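Local structure of glutathione S-transferase (Bombyx mori, 3AY8) at residues I114-I118 against L119-E123; E125-Q128 against S129-D132. The protein probably transfers glutathione to electrophilic compounds, working as a homodimer with the cytosolic glutathione transferase fold. All coordinates share one frame; numbering follows the deposited sequence. Where two conformers were deposited one is given.

Interaction 1. Residues I114-I118 against L119-E123; sequences ICFPI and LFLGE
Leu-119 N donates to Cys-115 O at 2.9 Å, one turn further along the helix. The Leu-119 side chain lies against the same carbonyl, with CG 3.4 Å from Cys-115 O. Phe-116 bonds through its O to the N of Phe-120. Its CG sits anti to the backbone N (chi1 -178°), and the ring swings forward along the helix to meet the residues ahead. Phe-120 CD2 lies over one face of this ring, 3.5 Å from Phe-116 CE1. The two ring planes are 59° apart, an oblique aromatic pair. Leu-121 touches the far part of the ring, with its CG 3.9 Å from Phe-116 CE2. Pro-117 has no N-H to give, and the helix is kinked there. Its O accepts two bonds, from Leu-121 N at 2.9 Å and from Glu-123 N at 3.0 Å. The two donors come from opposite faces of the carbonyl plane.

This is the C-terminal end of helix 90-120, a long helix of the all-helical GST C-terminal domain. Leu-121 leaves helical geometry, and Gly-122, with a positive phi of 82°, turns the chain. Glu-123 then folds back over the last turn, and its CB packs on Pro-117 CB at 3.8 Å. Ile-118 meets the returning chain through its CA and the inner part of its side chain. Its CA makes a CA-H...O contact of 3.3 Å with Glu-123 O, and its CG1 meets Glu-123 CG. Ile-118 O accepts from two waters. One also donates to Glu-123 O. The other accepts from Gly-122 N, so water links this carbonyl to the turn. Ile-118 O also receives a bond from Asn-213 ND2, and the Ile-118 side chain packs on Val-210 of helix 196-213.

Interaction 2. Residues E125-Q128 against S129-D132; sequences EIKQ and SLKD
Lys-127 and Leu-130 meet through their aliphatic parts, with Lys-127 CB 3.8 Å from Leu-130 CG. Lys-127 is the N-cap residue of helix 128-147. Its CB faces the first turn, and CD also approaches Leu-130 CD1, at 4.1 Å. In the conformer given, the end of the lysine chain leads away. The Leu-130 CG stands anti to its own carbonyl carbon (chi1 -62°), which puts the branch beside Lys-127. The Leu-130 side chain also packs against helix 90-120. This makes it the inner side of the contact.

Two backbone bonds start the helix. Lys-131 N donates to Lys-127 O at 3.0 Å, and Asp-132 N donates to Gln-128 O at 2.9 Å. The second is nearly straight, 169° at the hydrogen. Lys-131 CB rests 3.4 Å from Gln-128 O, and it touches Ile-126 CG2 at 4.2 Å. Ile-126 and Lys-131 both touch Trp-175. Beyond CG the Lys-131 chain runs extended, and its end leads away from residues 125-128.

The other side is loose. Gln-128, Ser-129 and Asp-132 form it, and all three are polar and exposed. The Gln-128 chain bends at chi2 and brings its end near Asp-132. Asp-132 CG also comes within 3.3 Å of Gln-128 O. Ser-129 OG approaches Lys-127 CB at 4.0 Å, a light contact.

The chemistry is thus split. Methyl and methylene groups meet on the inner side, and polar groups line the surface. The side chains therefore probably add mainly apolar contact to this helix start, while the two backbone bonds supply its directed polar links.

Overall arrangement
The chain enters interaction 1 along the last turns of helix 90-120. Residues 119-123 close the helix end in a tight turn. The chain then runs on through 125-128 and starts helix 128-147 in interaction 2. The two contacts follow in series. They neither nest nor cross, and their centres are about 12 Å apart. They touch directly where Ile-114 and Ile-118 pack on Ile-126, and where Ile-114 meets Leu-130. Glu-123 OE2 also bonds to Glu-125 N across the connection. Together they join two successive helices of the C-terminal domain, and interaction 1 also reaches helices 158-173 and 196-213.

Interaction 1. Residues I114-I118 against L119-E123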
loop_
_atom_site.group_PDB
_atom_site.type_symbol
_atom_site.label_atom_id
_atom_site.label_comp_id
_atom_site.label_asym_id
_atom_site.label_seq_id
_atom_site.Cartn_x
_atom_site.Cartn_y
_atom_site.Cartn_z
ATOM N N ILE A 114 6.118 9.892 -11.072
ATOM C CA ILE A 114 6.957 10.277 -12.209
ATOM C C ILE A 114 6.314 9.916 -13.555
ATOM O O ILE A 114 6.185 10.772 -14.441
ATOM C CB ILE A 114 8.355 9.631 -12.092
ATOM C CG1 ILE A 114 9.115 10.247 -10.914
ATOM C CG2 ILE A 114 9.170 9.755 -13.419
ATOM C CD1 ILE A 114 10.200 9.333 -10.335
ATOM N N CYS A 115 5.885 8.664 -13.700
ATOM C CA CYS A 115 5.495 8.148 -15.017
ATOM C C CYS A 115 4.089 8.490 -15.502
ATOM O O CYS A 115 3.897 8.701 -16.698
ATOM C CB CYS A 115 5.728 6.640 -15.106
ATOM S SG CYS A 115 7.450 6.180 -14.862
ATOM N N PHE A 116 3.116 8.529 -14.596
ATOM C CA PHE A 116 1.729 8.802 -14.975
ATOM C C PHE A 116 1.538 10.175 -15.652
ATOM O O PHE A 116 0.838 10.272 -16.664
ATOM C CB PHE A 116 0.798 8.659 -13.766
ATOM C CG PHE A 116 -0.655 8.881 -14.085
ATOM C CD1 PHE A 116 -1.491 7.797 -14.374
ATOM C CD2 PHE A 116 -1.195 10.168 -14.091
ATOM C CE1 PHE A 116 -2.838 7.992 -14.669
ATOM C CE2 PHE A 116 -2.543 10.378 -14.395
ATOM C CZ PHE A 116 -3.366 9.286 -14.681
ATOM N N PRO A 117 2.131 11.245 -15.091
ATOM C CA PRO A 117 1.933 12.534 -15.754
ATOM C C PRO A 117 2.638 12.625 -17.104
ATOM O O PRO A 117 2.196 13.390 -17.972
ATOM C CB PRO A 117 2.541 13.530 -14.764
ATOM C CG PRO A 117 2.450 12.831 -13.442
ATOM C CD PRO A 117 2.758 11.418 -13.767
ATOM N N ILE A 118 3.722 11.862 -17.265
ATOM C CA ILE A 118 4.476 11.813 -18.517
ATOM C C ILE A 118 3.683 11.045 -19.585
ATOM O O ILE A 118 3.671 11.436 -20.754
ATOM C CB ILE A 118 5.885 11.175 -18.321
ATOM C CG1 ILE A 118 6.794 12.118 -17.536
ATOM C CG2 ILE A 118 6.525 10.799 -19.658
ATOM C CD1 ILE A 118 8.138 11.510 -17.137
ATOM N N LEU A 119 3.033 9.955 -19.177
ATOM C CA LEU A 119 2.249 9.139 -20.105
ATOM C C LEU A 119 0.962 9.831 -20.539
ATOM O O LEU A 119 0.593 9.762 -21.708
ATOM C CB LEU A 119 1.890 7.778 -19.486
ATOM C CG LEU A 119 2.968 6.717 -19.268
ATOM C CD1 LEU A 119 2.541 5.711 -18.196
ATOM C CD2 LEU A 119 3.304 6.002 -20.574
ATOM N N PHE A 120 0.294 10.493 -19.596
ATOM C CA PHE A 120 -1.094 10.916 -19.789
ATOM C C PHE A 120 -1.370 12.406 -19.642
ATOM O O PHE A 120 -2.349 12.897 -20.197
ATOM C CB PHE A 120 -2.026 10.154 -18.839
ATOM C CG PHE A 120 -1.987 8.662 -19.005
ATOM C CD1 PHE A 120 -2.343 8.068 -20.217
ATOM C CD2 PHE A 120 -1.609 7.848 -17.945
ATOM C CE1 PHE A 120 -2.311 6.682 -20.370
ATOM C CE2 PHE A 120 -1.582 6.458 -18.085
ATOM C CZ PHE A 120 -1.929 5.874 -19.302
ATOM N N LEU A 121 -0.536 13.121 -18.896
ATOM C CA LEU A 121 -0.878 14.496 -18.512
ATOM C C LEU A 121 -0.008 15.561 -19.165
ATOM O O LEU A 121 -0.014 16.715 -18.737
ATOM C CB LEU A 121 -0.856 14.665 -16.989
ATOM C CG LEU A 121 -1.676 13.740 -16.085
ATOM C CD1 LEU A 121 -1.525 14.177 -14.631
ATOM C CD2 LEU A 121 -3.152 13.710 -16.476
ATOM N N GLY A 122 0.738 15.179 -20.198
ATOM C CA GLY A 122 1.535 16.141 -20.946
ATOM C C GLY A 122 2.876 16.508 -20.338
ATOM O O GLY A 122 3.527 17.447 -20.804
ATOM N N GLU A 123 3.302 15.788 -19.298
ATOM C CA GLU A 123 4.609 16.053 -18.681
ATOM C C GLU A 123 5.719 15.505 -19.574
ATOM O O GLU A 123 5.585 14.415 -20.131
ATOM C CB GLU A 123 4.692 15.465 -17.260
ATOM C CG GLU A 123 6.001 15.784 -16.522
ATOM C CD GLU A 123 6.288 17.287 -16.438
ATOM O OE1 GLU A 123 5.596 17.988 -15.670
ATOM O OE2 GLU A 123 7.206 17.764 -17.140
HETATM O O HOH W 1 3.820 14.002 -22.182
HETATM O O HOH W 2 1.380 13.023 -21.740
#

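Interaction 2. Residues E125-Q128 against S129-D132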
loop_
_atom_site.group_PDB
_atom_site.type_symbol
_atom_site.label_atom_id
_atom_site.label_comp_id
_atom_site.label_asym_id
_atom_site.label_seq_id
_atom_site.Cartn_x
_atom_site.Cartn_y
_atom_site.Cartn_z
ATOM N N GLU A 125 9.301 15.883 -18.672
ATOM C CA GLU A 125 10.558 15.694 -17.948
ATOM C C GLU A 125 10.349 15.034 -16.588
ATOM O O GLU A 125 9.241 15.006 -16.057
ATOM C CB GLU A 125 11.328 17.024 -17.797
ATOM C CG GLU A 125 10.510 18.173 -17.213
ATOM C CD GLU A 125 11.366 19.336 -16.711
ATOM O OE1 GLU A 125 12.111 19.939 -17.518
ATOM O OE2 GLU A 125 11.282 19.658 -15.503
ATOM N N ILE A 126 11.425 14.487 -16.040
ATOM C CA ILE A 126 11.395 13.942 -14.692
ATOM C C ILE A 126 11.760 15.069 -13.720
ATOM O O ILE A 126 12.885 15.565 -13.745
ATOM C CB ILE A 126 12.330 12.718 -14.576
ATOM C CG1 ILE A 126 11.901 11.650 -15.613
ATOM C CG2 ILE A 126 12.345 12.188 -13.128
ATOM C CD1 ILE A 126 12.694 10.329 -15.605
ATOM N N LYS A 127 10.795 15.477 -12.890
ATOM C CA LYS A 127 11.012 16.546 -11.915
ATOM C C LYS A 127 12.063 16.130 -10.889
ATOM O O LYS A 127 12.064 14.995 -10.414
ATOM C CB LYS A 127 9.712 16.924 -11.198
ATOM C CG LYS A 127 8.778 17.852 -11.974
ATOM C CD LYS A 127 7.440 18.011 -11.233
ATOM C CE LYS A 127 6.344 18.600 -12.125
ATOM N NZ LYS A 127 6.080 20.051 -11.883
ATOM N N GLN A 128 12.953 17.059 -10.550
ATOM C CA GLN A 128 14.020 16.785 -9.592
ATOM C C GLN A 128 13.476 16.314 -8.241
ATOM O O GLN A 128 13.977 15.341 -7.681
ATOM C CB GLN A 128 14.943 17.998 -9.417
ATOM C CG GLN A 128 16.140 17.722 -8.496
ATOM C CD GLN A 128 17.133 16.748 -9.109
ATOM O OE1 GLN A 128 17.438 15.698 -8.530
ATOM N NE2 GLN A 128 17.624 17.079 -10.297
ATOM N N SER A 129 12.458 17.004 -7.728
ATOM C CA SER A 129 11.790 16.624 -6.470
ATOM C C SER A 129 11.276 15.174 -6.476
ATOM O O SER A 129 11.417 14.434 -5.495
ATOM C CB SER A 129 10.619 17.567 -6.191
ATOM O OG SER A 129 9.718 17.575 -7.299
ATOM N N LEU A 130 10.674 14.778 -7.587
ATOM C CA LEU A 130 10.154 13.416 -7.737
ATOM C C LEU A 130 11.269 12.377 -7.807
ATOM O O LEU A 130 11.122 11.259 -7.286
ATOM C CB LEU A 130 9.304 13.336 -8.994
ATOM C CG LEU A 130 8.077 14.248 -8.994
ATOM C CD1 LEU A 130 7.304 14.029 -10.291
ATOM C CD2 LEU A 130 7.193 13.985 -7.773
ATOM N N LYS A 131 12.367 12.752 -8.469
ATOM C CA LYS A 131 13.545 11.900 -8.610
ATOM C C LYS A 131 14.157 11.651 -7.240
ATOM O O LYS A 131 14.452 10.510 -6.885
ATOM C CB LYS A 131 14.568 12.568 -9.539
ATOM C CG LYS A 131 15.862 11.797 -9.754
ATOM C CD LYS A 131 16.798 12.530 -10.726
ATOM C CE LYS A 131 18.061 11.717 -10.974
ATOM N NZ LYS A 131 18.948 12.371 -11.989
ATOM N N ASP A 132 14.347 12.723 -6.473
ATOM C CA ASP A 132 14.888 12.610 -5.119
ATOM C C ASP A 132 13.998 11.753 -4.222
ATOM O O ASP A 132 14.493 10.972 -3.414
ATOM C CB ASP A 132 15.029 13.994 -4.488
ATOM C CG ASP A 132 16.055 14.856 -5.184
ATOM O OD1 ASP A 132 16.784 14.362 -6.077
ATOM O OD2 ASP A 132 16.122 16.052 -4.846
#